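Local coordinates for Sys-1 protein (Caenorhabditis elegans, PDB 3C2G) that acts as a beta-catenin homologue in the Wnt asymmetry pathway, binding the TCF factor POP-1 and activating or repressing its target genes, at residues K442-L447 with E492-H497; T29-I34 with L81-R86; L300-C305 with H336-V341; D550-L555 with L570-K575. One frame throughout, in Å; residues are numbered along the deposited sequence.

Contact 1. Residues K442-L447 with E492-H497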
loop_
_atom_site.group_PDB
_atom_site.type_symbol
_atom_site.label_atom_id
_atom_site.label_comp_id
_atom_site.label_asym_id
_atom_site.label_seq_id
_atom_site.Cartn_x
_atom_site.Cartn_y
_atom_site.Cartn_z
ATOM N N LYS A 442 -27.547 9.818 -3.539
ATOM C CA LYS A 442 -26.175 9.598 -3.969
ATOM C C LYS A 442 -25.783 8.124 -3.917
ATOM O O LYS A 442 -25.117 7.617 -4.833
ATOM C CB LYS A 442 -25.214 10.455 -3.142
ATOM C CG LYS A 442 -25.382 11.933 -3.433
ATOM C CD LYS A 442 -24.414 12.826 -2.663
ATOM C CE LYS A 442 -24.329 14.185 -3.364
ATOM N NZ LYS A 442 -23.234 15.031 -2.830
ATOM N N LEU A 443 -26.216 7.436 -2.863
ATOM C CA LEU A 443 -25.917 6.025 -2.717
ATOM C C LEU A 443 -26.640 5.193 -3.745
ATOM O O LEU A 443 -26.077 4.233 -4.271
ATOM C CB LEU A 443 -26.215 5.515 -1.307
ATOM C CG LEU A 443 -25.267 5.976 -0.197
ATOM C CD1 LEU A 443 -25.542 5.211 1.072
ATOM C CD2 LEU A 443 -23.792 5.848 -0.596
HETATM N N MSE A 444 -27.878 5.553 -4.054
HETATM C CA MSE A 444 -28.610 4.776 -5.045
HETATM C C MSE A 444 -28.112 5.067 -6.448
HETATM O O MSE A 444 -28.186 4.219 -7.317
HETATM C CB MSE A 444 -30.147 4.847 -4.889
HETATM C CG MSE A 444 -30.800 6.213 -5.007
HETATM SE SE MSE A 444 -32.760 6.200 -4.591
HETATM C CE MSE A 444 -32.738 5.340 -2.837
ATOM N N SER A 445 -27.555 6.251 -6.661
ATOM C CA SER A 445 -26.987 6.545 -7.971
ATOM C C SER A 445 -25.638 5.841 -8.255
ATOM O O SER A 445 -25.368 5.517 -9.398
ATOM C CB SER A 445 -26.952 8.053 -8.245
ATOM O OG SER A 445 -25.801 8.659 -7.692
ATOM N N CYS A 446 -24.823 5.573 -7.233
ATOM C CA CYS A 446 -23.632 4.707 -7.389
ATOM C C CYS A 446 -24.003 3.297 -7.822
ATOM O O CYS A 446 -23.202 2.568 -8.433
ATOM C CB CYS A 446 -22.873 4.553 -6.077
ATOM S SG CYS A 446 -22.166 6.028 -5.381
ATOM N N LEU A 447 -25.213 2.910 -7.461
ATOM C CA LEU A 447 -25.688 1.558 -7.619
ATOM C C LEU A 447 -26.063 1.324 -9.064
ATOM O O LEU A 447 -25.970 0.196 -9.561
ATOM C CB LEU A 447 -26.915 1.385 -6.731
ATOM C CG LEU A 447 -27.112 0.149 -5.871
ATOM C CD1 LEU A 447 -25.814 -0.377 -5.261
ATOM C CD2 LEU A 447 -28.121 0.494 -4.800
ATOM N N GLU A 492 -36.349 6.592 -10.506
ATOM C CA GLU A 492 -36.581 5.297 -9.869
ATOM C C GLU A 492 -36.336 5.399 -8.384
ATOM O O GLU A 492 -35.559 6.238 -7.935
ATOM C CB GLU A 492 -35.672 4.221 -10.473
ATOM C CG GLU A 492 -36.240 3.573 -11.716
ATOM C CD GLU A 492 -35.227 2.735 -12.484
ATOM O OE1 GLU A 492 -34.163 2.380 -11.922
ATOM O OE2 GLU A 492 -35.497 2.431 -13.672
ATOM N N ASN A 493 -37.019 4.556 -7.619
ATOM C CA ASN A 493 -36.723 4.431 -6.203
ATOM C C ASN A 493 -35.740 3.285 -5.946
ATOM O O ASN A 493 -35.314 2.598 -6.879
ATOM C CB ASN A 493 -38.014 4.294 -5.384
ATOM C CG ASN A 493 -38.590 2.891 -5.403
ATOM O OD1 ASN A 493 -38.370 2.104 -6.332
ATOM N ND2 ASN A 493 -39.340 2.570 -4.361
ATOM N N LEU A 494 -35.395 3.083 -4.679
ATOM C CA LEU A 494 -34.379 2.111 -4.290
ATOM C C LEU A 494 -34.505 0.774 -5.015
ATOM O O LEU A 494 -33.503 0.243 -5.500
ATOM C CB LEU A 494 -34.356 1.915 -2.767
ATOM C CG LEU A 494 -33.193 1.091 -2.198
ATOM C CD1 LEU A 494 -31.817 1.663 -2.596
ATOM C CD2 LEU A 494 -33.299 0.948 -0.682
ATOM N N ILE A 495 -35.724 0.241 -5.111
ATOM C CA ILE A 495 -35.931 -1.046 -5.793
ATOM C C ILE A 495 -35.386 -1.015 -7.227
ATOM O O ILE A 495 -34.682 -1.927 -7.639
ATOM C CB ILE A 495 -37.426 -1.511 -5.833
ATOM C CG1 ILE A 495 -38.152 -1.313 -4.494
ATOM C CG2 ILE A 495 -37.516 -2.959 -6.281
ATOM C CD1 ILE A 495 -37.483 -1.960 -3.300
ATOM N N GLY A 496 -35.726 0.035 -7.970
ATOM C CA GLY A 496 -35.250 0.218 -9.346
ATOM C C GLY A 496 -33.732 0.224 -9.435
ATOM O O GLY A 496 -33.148 -0.407 -10.322
ATOM N N HIS A 497 -33.097 0.923 -8.502
ATOM C CA HIS A 497 -31.643 0.950 -8.418
ATOM C C HIS A 497 -31.001 -0.383 -8.009
ATOM O O HIS A 497 -29.976 -0.758 -8.577
ATOM C CB HIS A 497 -31.173 2.112 -7.539
ATOM C CG HIS A 497 -31.571 3.449 -8.077
ATOM N ND1 HIS A 497 -30.873 4.083 -9.082
ATOM C CD2 HIS A 497 -32.618 4.257 -7.781
ATOM C CE1 HIS A 497 -31.458 5.233 -9.366
ATOM N NE2 HIS A 497 -32.517 5.364 -8.588
#
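M444, refined as selenomethionine, packs its CB over one face of the H497 ring, and this overlap is the tight half of the contact between 442-447 and 492-497. The CB of M444 is 4.1 Å from the centroid of H497 and displaced toward the rim, a CH-pi contact. Further out, M444 SE comes to 3.7 Å from H497 CD2, meeting the ring obliquely. CG of M444 is placed between the backbone N and the carbonyl carbon (chi1 61°). The two side chains cross at about a right angle, and a bend at chi3 (53°) delivers CE of M444 to L494, 3.8 Å from its CB. The packing thins toward L447, whose CG is 4.0 Å from H497 O and whose CD2 is 4.5 Å from L494 CD1. S445 points away from the interface, on the partly exposed side, and its OG reaches back to K442 O within its own helix. Helix 457-472 packs F468 on L494 and I464 on L447. Both ring nitrogens of H497 are engaged: ND1 bonds to S448 OG, just past the first segment, and NE2 makes weak bonds to E492 O and D487 OD1. No hydrogen bond joins the two segments themselves. The join between helices 437-448 and 494-507 of this armadillo domain therefore rests here on apolar and selenium-aromatic packing against an imidazole whose rotation is probably limited by the bond to S448 and the weaker bonds of NE2.

Contact 2. Residues T29-I34 with L81-R86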
loop_
_atom_site.group_PDB
_atom_site.type_symbol
_atom_site.label_atom_id
_atom_site.label_comp_id
_atom_site.label_asym_id
_atom_site.label_seq_id
_atom_site.Cartn_x
_atom_site.Cartn_y
_atom_site.Cartn_z
ATOM N N THR A 29 46.884 11.888 -14.034
ATOM C CA THR A 29 47.132 11.814 -15.467
ATOM C C THR A 29 46.030 11.035 -16.181
ATOM O O THR A 29 45.386 11.563 -17.093
ATOM C CB THR A 29 48.529 11.197 -15.740
ATOM O OG1 THR A 29 49.534 12.006 -15.110
ATOM C CG2 THR A 29 48.816 11.102 -17.229
ATOM N N ILE A 30 45.806 9.795 -15.748
ATOM C CA ILE A 30 44.735 8.958 -16.301
ATOM C C ILE A 30 43.354 9.626 -16.184
ATOM O O ILE A 30 42.559 9.576 -17.118
ATOM C CB ILE A 30 44.722 7.549 -15.662
ATOM C CG1 ILE A 30 46.004 6.790 -16.032
ATOM C CG2 ILE A 30 43.473 6.754 -16.094
ATOM C CD1 ILE A 30 46.301 5.570 -15.164
ATOM N N ARG A 31 43.084 10.267 -15.050
ATOM C CA ARG A 31 41.811 10.958 -14.854
ATOM C C ARG A 31 41.669 12.106 -15.839
ATOM O O ARG A 31 40.637 12.260 -16.493
ATOM C CB ARG A 31 41.684 11.461 -13.415
ATOM C CG ARG A 31 40.351 12.116 -13.101
ATOM C CD ARG A 31 40.337 12.702 -11.695
ATOM N NE ARG A 31 39.148 13.522 -11.490
ATOM C CZ ARG A 31 39.126 14.852 -11.504
ATOM N NH1 ARG A 31 40.243 15.550 -11.696
ATOM N NH2 ARG A 31 37.977 15.485 -11.316
ATOM N N THR A 32 42.728 12.898 -15.952
ATOM C CA THR A 32 42.751 14.032 -16.865
ATOM C C THR A 32 42.475 13.585 -18.293
ATOM O O THR A 32 41.634 14.166 -18.976
ATOM C CB THR A 32 44.089 14.767 -16.780
ATOM O OG1 THR A 32 44.344 15.102 -15.410
ATOM C CG2 THR A 32 44.066 16.038 -17.619
ATOM N N TRP A 33 43.164 12.533 -18.728
ATOM C CA TRP A 33 42.957 11.976 -20.062
ATOM C C TRP A 33 41.498 11.610 -20.318
ATOM O O TRP A 33 40.941 11.965 -21.357
ATOM C CB TRP A 33 43.865 10.761 -20.275
ATOM C CG TRP A 33 43.622 9.999 -21.548
ATOM C CD1 TRP A 33 43.765 10.460 -22.824
ATOM C CD2 TRP A 33 43.211 8.634 -21.659
ATOM N NE1 TRP A 33 43.458 9.468 -23.728
ATOM C CE2 TRP A 33 43.117 8.336 -23.040
ATOM C CE3 TRP A 33 42.905 7.633 -20.728
ATOM C CZ2 TRP A 33 42.732 7.078 -23.510
ATOM C CZ3 TRP A 33 42.523 6.382 -21.195
ATOM C CH2 TRP A 33 42.439 6.116 -22.577
ATOM N N ILE A 34 40.895 10.908 -19.357
ATOM C CA ILE A 34 39.497 10.476 -19.443
ATOM C C ILE A 34 38.536 11.666 -19.463
ATOM O O ILE A 34 37.660 11.741 -20.324
ATOM C CB ILE A 34 39.143 9.472 -18.308
ATOM C CG1 ILE A 34 39.895 8.154 -18.530
ATOM C CG2 ILE A 34 37.635 9.223 -18.237
ATOM C CD1 ILE A 34 39.940 7.236 -17.334
ATOM N N LEU A 81 40.829 8.076 -8.455
ATOM C CA LEU A 81 40.388 6.769 -8.928
ATOM C C LEU A 81 38.866 6.585 -8.814
ATOM O O LEU A 81 38.223 6.045 -9.723
ATOM C CB LEU A 81 41.118 5.657 -8.177
ATOM C CG LEU A 81 42.653 5.686 -8.167
ATOM C CD1 LEU A 81 43.188 4.644 -7.220
ATOM C CD2 LEU A 81 43.253 5.489 -9.554
ATOM N N LEU A 82 38.282 7.053 -7.711
ATOM C CA LEU A 82 36.839 6.923 -7.531
ATOM C C LEU A 82 36.094 7.812 -8.498
ATOM O O LEU A 82 35.000 7.470 -8.934
ATOM C CB LEU A 82 36.424 7.192 -6.088
ATOM C CG LEU A 82 36.988 6.174 -5.088
ATOM C CD1 LEU A 82 36.769 6.622 -3.642
ATOM C CD2 LEU A 82 36.420 4.782 -5.343
ATOM N N ASP A 83 36.704 8.936 -8.861
ATOM C CA ASP A 83 36.099 9.833 -9.843
ATOM C C ASP A 83 36.114 9.229 -11.239
ATOM O O ASP A 83 35.180 9.428 -12.010
ATOM C CB ASP A 83 36.768 11.201 -9.863
ATOM C CG ASP A 83 36.001 12.196 -10.718
ATOM O OD1 ASP A 83 34.876 12.590 -10.332
ATOM O OD2 ASP A 83 36.508 12.559 -11.799
ATOM N N ILE A 84 37.172 8.485 -11.559
ATOM C CA ILE A 84 37.208 7.733 -12.804
ATOM C C ILE A 84 36.083 6.706 -12.751
ATOM O O ILE A 84 35.246 6.636 -13.652
ATOM C CB ILE A 84 38.582 7.031 -13.017
ATOM C CG1 ILE A 84 39.663 8.050 -13.404
ATOM C CG2 ILE A 84 38.478 5.944 -14.082
ATOM C CD1 ILE A 84 41.098 7.581 -13.106
ATOM N N LEU A 85 36.048 5.928 -11.677
ATOM C CA LEU A 85 35.020 4.905 -11.517
ATOM C C LEU A 85 33.609 5.474 -11.655
ATOM O O LEU A 85 32.777 4.894 -12.347
ATOM C CB LEU A 85 35.184 4.178 -10.182
ATOM C CG LEU A 85 34.171 3.086 -9.832
ATOM C CD1 LEU A 85 34.057 1.983 -10.907
ATOM C CD2 LEU A 85 34.551 2.494 -8.492
ATOM N N ARG A 86 33.358 6.610 -11.007
ATOM C CA ARG A 86 32.065 7.268 -11.097
ATOM C C ARG A 86 31.713 7.561 -12.544
ATOM O O ARG A 86 30.597 7.298 -12.984
ATOM C CB ARG A 86 32.044 8.557 -10.274
ATOM C CG ARG A 86 30.703 9.294 -10.302
ATOM C CD ARG A 86 30.661 10.484 -9.347
ATOM N NE ARG A 86 31.598 11.518 -9.765
ATOM C CZ ARG A 86 31.332 12.455 -10.669
ATOM N NH1 ARG A 86 30.138 12.495 -11.254
ATOM N NH2 ARG A 86 32.266 13.346 -10.992
#
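R31 and I84, with CA atoms 6.0 Å apart, mark the closest backbone approach of helical segments 29-34 and 81-86, whose segment axes come within 9.6 Å at an angle of 28°. The polar half of the contact is a salt bridge. The R31 chain is extended from CG to NE, with CG anti to the backbone N (chi1 -176°), and it brings the NE edge of the guanidinium to D83. R31 NE donates to D83 OD2 over 2.8 Å, coming from above the carboxylate plane (46° out of it), and NH2 adds a weak bond to the same oxygen. The other oxygen, D83 OD1, takes R86 NH2 on its syn side at 2.8 Å, and OD2 has a further salt bridge with R87, so three arginines share one buried carboxylate. An alanine in place of R31 would probably leave D83 OD2 without its partner across the contact, with R86 and R87 still beside it. Beside the salt bridge, I84 fills the apolar half: its CD1 lies 3.9 Å from both R31 CB and I30 CG2, while I84 CG2 meets I34 CD1 at 3.8 Å. Helix 47-62 packs on this apolar side, with I54 touching I30, I34 and I84. Helix 3-13 packs on I30 from the N-terminal end of the chain, and Q139 of helix 134-150 touches D83 and R86.

Contact 3. Residues L300-C305 with H336-V341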
loop_
_atom_site.group_PDB
_atom_site.type_symbol
_atom_site.label_atom_id
_atom_site.label_comp_id
_atom_site.label_asym_id
_atom_site.label_seq_id
_atom_site.Cartn_x
_atom_site.Cartn_y
_atom_site.Cartn_z
ATOM N N LEU A 300 5.050 14.500 3.055
ATOM C CA LEU A 300 5.305 13.813 4.295
ATOM C C LEU A 300 3.989 13.216 4.820
ATOM O O LEU A 300 3.941 12.044 5.185
ATOM C CB LEU A 300 5.954 14.781 5.302
ATOM C CG LEU A 300 6.450 14.242 6.641
ATOM C CD1 LEU A 300 7.251 15.297 7.364
ATOM C CD2 LEU A 300 5.275 13.843 7.510
ATOM N N ILE A 301 2.921 14.008 4.822
ATOM C CA ILE A 301 1.620 13.516 5.269
ATOM C C ILE A 301 1.116 12.357 4.391
ATOM O O ILE A 301 0.690 11.321 4.915
ATOM C CB ILE A 301 0.572 14.665 5.412
ATOM C CG1 ILE A 301 1.006 15.616 6.536
ATOM C CG2 ILE A 301 -0.836 14.097 5.687
ATOM C CD1 ILE A 301 0.416 16.999 6.453
ATOM N N ARG A 302 1.181 12.520 3.073
ATOM C CA ARG A 302 0.816 11.427 2.159
ATOM C C ARG A 302 1.555 10.131 2.460
ATOM O O ARG A 302 0.965 9.050 2.412
ATOM C CB ARG A 302 1.036 11.804 0.686
ATOM C CG ARG A 302 -0.152 12.469 0.025
ATOM C CD ARG A 302 -0.007 12.501 -1.494
ATOM N NE ARG A 302 0.941 13.525 -1.927
ATOM C CZ ARG A 302 0.643 14.817 -2.076
ATOM N NH1 ARG A 302 -0.584 15.260 -1.828
ATOM N NH2 ARG A 302 1.581 15.678 -2.473
ATOM N N ALA A 303 2.845 10.238 2.761
ATOM C CA ALA A 303 3.665 9.053 2.919
ATOM C C ALA A 303 3.415 8.356 4.254
ATOM O O ALA A 303 3.452 7.139 4.328
ATOM C CB ALA A 303 5.141 9.381 2.736
ATOM N N GLY A 304 3.180 9.139 5.297
ATOM C CA GLY A 304 2.834 8.613 6.615
ATOM C C GLY A 304 1.506 7.880 6.613
ATOM O O GLY A 304 1.395 6.770 7.158
ATOM N N CYS A 305 0.511 8.485 5.972
ATOM C CA CYS A 305 -0.833 7.910 5.899
ATOM C C CYS A 305 -0.885 6.626 5.068
ATOM O O CYS A 305 -1.622 5.695 5.403
ATOM C CB CYS A 305 -1.847 8.963 5.436
ATOM S SG CYS A 305 -2.072 10.301 6.702
ATOM N N HIS A 336 -8.110 17.731 5.665
ATOM C CA HIS A 336 -7.074 17.622 4.633
ATOM C C HIS A 336 -7.655 17.516 3.235
ATOM O O HIS A 336 -8.404 16.594 2.943
ATOM C CB HIS A 336 -6.106 16.474 4.880
ATOM C CG HIS A 336 -4.818 16.631 4.141
ATOM N ND1 HIS A 336 -3.690 17.169 4.723
ATOM C CD2 HIS A 336 -4.492 16.374 2.854
ATOM C CE1 HIS A 336 -2.716 17.212 3.833
ATOM N NE2 HIS A 336 -3.175 16.728 2.693
ATOM N N PRO A 337 -7.295 18.465 2.359
ATOM C CA PRO A 337 -7.985 18.579 1.077
ATOM C C PRO A 337 -7.621 17.554 -0.007
ATOM O O PRO A 337 -8.265 17.545 -1.068
ATOM C CB PRO A 337 -7.630 19.995 0.615
ATOM C CG PRO A 337 -6.326 20.307 1.271
ATOM C CD PRO A 337 -6.243 19.489 2.532
ATOM N N ASP A 338 -6.641 16.682 0.220
ATOM C CA ASP A 338 -6.307 15.757 -0.866
ATOM C C ASP A 338 -6.780 14.306 -0.732
ATOM O O ASP A 338 -6.679 13.672 0.332
ATOM C CB ASP A 338 -4.866 15.963 -1.381
ATOM C CG ASP A 338 -3.972 14.782 -1.172
ATOM O OD1 ASP A 338 -3.400 14.646 -0.079
ATOM O OD2 ASP A 338 -3.793 14.018 -2.135
ATOM N N ASP A 339 -7.326 13.806 -1.837
ATOM C CA ASP A 339 -8.002 12.515 -1.875
ATOM C C ASP A 339 -7.152 11.325 -1.463
ATOM O O ASP A 339 -7.690 10.350 -0.937
ATOM C CB ASP A 339 -8.622 12.273 -3.249
ATOM C CG ASP A 339 -9.850 13.144 -3.497
ATOM O OD1 ASP A 339 -10.472 13.631 -2.520
ATOM O OD2 ASP A 339 -10.198 13.338 -4.684
ATOM N N GLU A 340 -5.841 11.394 -1.685
ATOM C CA GLU A 340 -4.968 10.292 -1.294
ATOM C C GLU A 340 -4.956 10.157 0.215
ATOM O O GLU A 340 -4.945 9.055 0.747
ATOM C CB GLU A 340 -3.538 10.495 -1.812
ATOM C CG GLU A 340 -3.364 10.246 -3.305
ATOM C CD GLU A 340 -3.729 8.824 -3.731
ATOM O OE1 GLU A 340 -3.421 7.865 -2.975
ATOM O OE2 GLU A 340 -4.323 8.669 -4.831
ATOM N N VAL A 341 -4.957 11.292 0.900
ATOM C CA VAL A 341 -4.974 11.297 2.344
ATOM C C VAL A 341 -6.333 10.788 2.848
ATOM O O VAL A 341 -6.380 9.985 3.774
ATOM C CB VAL A 341 -4.609 12.702 2.905
ATOM C CG1 VAL A 341 -4.765 12.748 4.392
ATOM C CG2 VAL A 341 -3.172 13.046 2.555
HETATM O O HOH W 1 -1.716 8.825 1.489
#
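R302 and D338 pair where helix 298-311 of the armadillo domain meets the N-cap of helix 339-352. The R302 chain is bent at chi3 (-76°), and its guanidinium presents NH1 to D338 OD1 at 3.4 Å, a long salt bridge. D338 lies at the guanidinium edge, with its carboxylate turned almost perpendicular (89°) to that plane. As N-cap residue, D338 also accepts a weak capping bond on OD2 from E340 N, so one side chain serves both the helix start and the arginine. R302 NH2 has a second acidic partner in D299. An alanine in place of R302 would probably leave D338 without its cationic partner across the contact, and V341 and E340 without the methylenes that touch them. Of those methylenes, CG of R302 is 4.0 Å from V341 CG2, and CD is 4.1 Å from E340 CB. E340 itself bends at chi2 (-60°), and its carboxylate bonds to R393. Deeper in, I301 CG2 touches V341 CG2 at 4.0 Å and faces H336 tip to tip, 4.1 Å from its CE1. The H336 ring is brought there with CG anti to its backbone N, and P337 CD lies over one face, toward the rim. C305 SG completes the apolar side, 4.3 Å from V341 CG1. A water joins the two backbones, donating to R302 O at 2.8 Å and, weakly, to E340 O at 3.3 Å.

Contact 4. Residues D550-L555 with L570-K575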
loop_
_atom_site.group_PDB
_atom_site.type_symbol
_atom_site.label_atom_id
_atom_site.label_comp_id
_atom_site.label_asym_id
_atom_site.label_seq_id
_atom_site.Cartn_x
_atom_site.Cartn_y
_atom_site.Cartn_z
ATOM N N ASP A 550 -35.372 -11.297 -13.559
ATOM C CA ASP A 550 -35.801 -12.612 -14.030
ATOM C C ASP A 550 -35.850 -13.579 -12.845
ATOM O O ASP A 550 -35.220 -13.334 -11.811
ATOM C CB ASP A 550 -34.834 -13.129 -15.100
ATOM C CG ASP A 550 -35.456 -14.208 -15.998
ATOM O OD1 ASP A 550 -36.641 -14.587 -15.789
ATOM O OD2 ASP A 550 -34.747 -14.675 -16.926
ATOM N N CYS A 551 -36.600 -14.668 -13.003
ATOM C CA CYS A 551 -36.784 -15.689 -11.970
ATOM C C CYS A 551 -35.558 -15.953 -11.089
ATOM O O CYS A 551 -34.606 -16.586 -11.540
ATOM C CB CYS A 551 -37.189 -17.004 -12.625
ATOM S SG CYS A 551 -37.685 -18.232 -11.407
ATOM N N PRO A 552 -35.584 -15.488 -9.827
ATOM C CA PRO A 552 -34.454 -15.714 -8.915
ATOM C C PRO A 552 -34.140 -17.193 -8.704
ATOM O O PRO A 552 -32.983 -17.543 -8.499
ATOM C CB PRO A 552 -34.916 -15.070 -7.605
ATOM C CG PRO A 552 -35.946 -14.073 -8.021
ATOM C CD PRO A 552 -36.654 -14.708 -9.177
ATOM N N LEU A 553 -35.158 -18.052 -8.787
ATOM C CA LEU A 553 -34.962 -19.494 -8.639
ATOM C C LEU A 553 -33.837 -20.030 -9.523
ATOM O O LEU A 553 -33.110 -20.941 -9.123
ATOM C CB LEU A 553 -36.266 -20.269 -8.874
ATOM C CG LEU A 553 -36.274 -21.767 -8.514
ATOM C CD1 LEU A 553 -35.701 -22.047 -7.105
ATOM C CD2 LEU A 553 -37.666 -22.379 -8.647
ATOM N N ASN A 554 -33.675 -19.431 -10.701
ATOM C CA ASN A 554 -32.613 -19.812 -11.637
ATOM C C ASN A 554 -31.186 -19.552 -11.113
ATOM O O ASN A 554 -30.214 -20.056 -11.674
ATOM C CB ASN A 554 -32.838 -19.143 -13.003
ATOM C CG ASN A 554 -34.092 -19.659 -13.717
ATOM O OD1 ASN A 554 -34.466 -20.827 -13.590
ATOM N ND2 ASN A 554 -34.743 -18.781 -14.477
ATOM N N LEU A 555 -31.071 -18.769 -10.040
ATOM C CA LEU A 555 -29.800 -18.583 -9.329
ATOM C C LEU A 555 -29.300 -19.881 -8.685
ATOM O O LEU A 555 -28.131 -19.994 -8.326
ATOM C CB LEU A 555 -29.966 -17.533 -8.233
ATOM C CG LEU A 555 -29.552 -16.068 -8.363
ATOM C CD1 LEU A 555 -29.357 -15.581 -9.796
ATOM C CD2 LEU A 555 -30.597 -15.224 -7.643
ATOM N N LEU A 570 -35.889 -19.100 -2.212
ATOM C CA LEU A 570 -37.209 -19.723 -2.174
ATOM C C LEU A 570 -38.265 -18.768 -1.641
ATOM O O LEU A 570 -39.352 -18.651 -2.219
ATOM C CB LEU A 570 -37.191 -20.998 -1.329
ATOM C CG LEU A 570 -36.368 -22.155 -1.883
ATOM C CD1 LEU A 570 -36.095 -23.196 -0.806
ATOM C CD2 LEU A 570 -37.042 -22.777 -3.084
ATOM N N VAL A 571 -37.940 -18.085 -0.550
ATOM C CA VAL A 571 -38.899 -17.233 0.135
ATOM C C VAL A 571 -39.247 -16.007 -0.696
ATOM O O VAL A 571 -40.425 -15.648 -0.796
ATOM C CB VAL A 571 -38.393 -16.840 1.536
ATOM C CG1 VAL A 571 -39.266 -15.745 2.174
ATOM C CG2 VAL A 571 -38.349 -18.081 2.445
ATOM N N VAL A 572 -38.236 -15.375 -1.297
ATOM C CA VAL A 572 -38.467 -14.176 -2.088
ATOM C C VAL A 572 -39.340 -14.500 -3.297
ATOM O O VAL A 572 -40.230 -13.724 -3.648
ATOM C CB VAL A 572 -37.146 -13.432 -2.506
ATOM C CG1 VAL A 572 -36.479 -14.066 -3.721
ATOM C CG2 VAL A 572 -37.435 -11.978 -2.803
ATOM N N CYS A 573 -39.082 -15.652 -3.915
ATOM C CA CYS A 573 -39.857 -16.091 -5.061
ATOM C C CYS A 573 -41.321 -16.277 -4.684
ATOM O O CYS A 573 -42.209 -15.790 -5.383
ATOM C CB CYS A 573 -39.289 -17.383 -5.638
ATOM S SG CYS A 573 -37.826 -17.138 -6.639
ATOM N N ASP A 574 -41.555 -16.953 -3.564
ATOM C CA ASP A 574 -42.896 -17.211 -3.092
ATOM C C ASP A 574 -43.636 -15.918 -2.791
ATOM O O ASP A 574 -44.811 -15.783 -3.127
ATOM C CB ASP A 574 -42.875 -18.114 -1.859
ATOM C CG ASP A 574 -44.256 -18.630 -1.499
ATOM O OD1 ASP A 574 -44.805 -19.458 -2.267
ATOM O OD2 ASP A 574 -44.795 -18.193 -0.457
ATOM N N LYS A 575 -42.949 -14.965 -2.174
ATOM C CA LYS A 575 -43.546 -13.669 -1.874
ATOM C C LYS A 575 -43.818 -12.832 -3.128
ATOM O O LYS A 575 -44.786 -12.061 -3.165
ATOM C CB LYS A 575 -42.679 -12.896 -0.882
ATOM C CG LYS A 575 -42.755 -13.429 0.536
ATOM C CD LYS A 575 -41.820 -12.678 1.453
ATOM C CE LYS A 575 -41.879 -13.209 2.883
ATOM N NZ LYS A 575 -43.212 -12.985 3.511
#
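P552 and C573 form the centre of this contact, in which the loop and 3-10 turn of 550-555 pack on helical segment 570-575. The sulfur of C573 lies against the pyrrolidine ring: SG is 3.7 Å from P552 CB, the same from P552 CD, and only slightly farther from CG. C573 holds SG anti to its carbonyl carbon (chi1 -78°), which places SG against P552. L553 CB lies 4.2 Å from the same SG, and V572 CG1 reaches P552 CB at 4.3 Å from the neighbouring helix position. L553 has CG anti to its backbone N (chi1 -170°), and L553 CD1 lies 4.3 Å from L570 CD2. The polar approaches are few. L553 N is 3.5 Å from C573 SG, but no hydrogen bond crosses between the segments. Several backbone groups bond within their own segment: D550 OD1 accepts from C551 N at 2.8 Å, L555 N bonds to P552 O within the 3-10 turn, and D574 N and K575 N continue the helix pattern. The surroundings are also largely nonpolar. W587 touches P552, I589 and L594 touch L553, and L612 of helix 603-613 packs on C573 and L570; the charged ends of D574 and K575 turn elsewhere, to R615 and E539. With all five touching residues buried, the turn is held on helix 563-579 by apolar packing, with the sulfur serving as a small, polarisable contact surface against proline.

How the contacts relate
From the N terminus the order is contact 2, contact 3, contact 1, contact 4; each closes its own loop before the next opens, so none nest or cross. The loops span 46, 30, 44 and 14 residues. Contact 2 ties helices 20-37 and 71-90 near one end. Contact 3 lies nearer the middle, joining helices 298-311 and 339-352. Contact 1 joins helices 437-448 and 494-507, and contact 4 folds the loop after helix 539-544 onto helix 563-579. Y379 links contacts 3 and 1, taking D339 at its hydroxyl and, weakly, K442 at its carbonyl. Helix 515-535 bridges contacts 1 and 4, whose nearest atoms are about 10 Å apart.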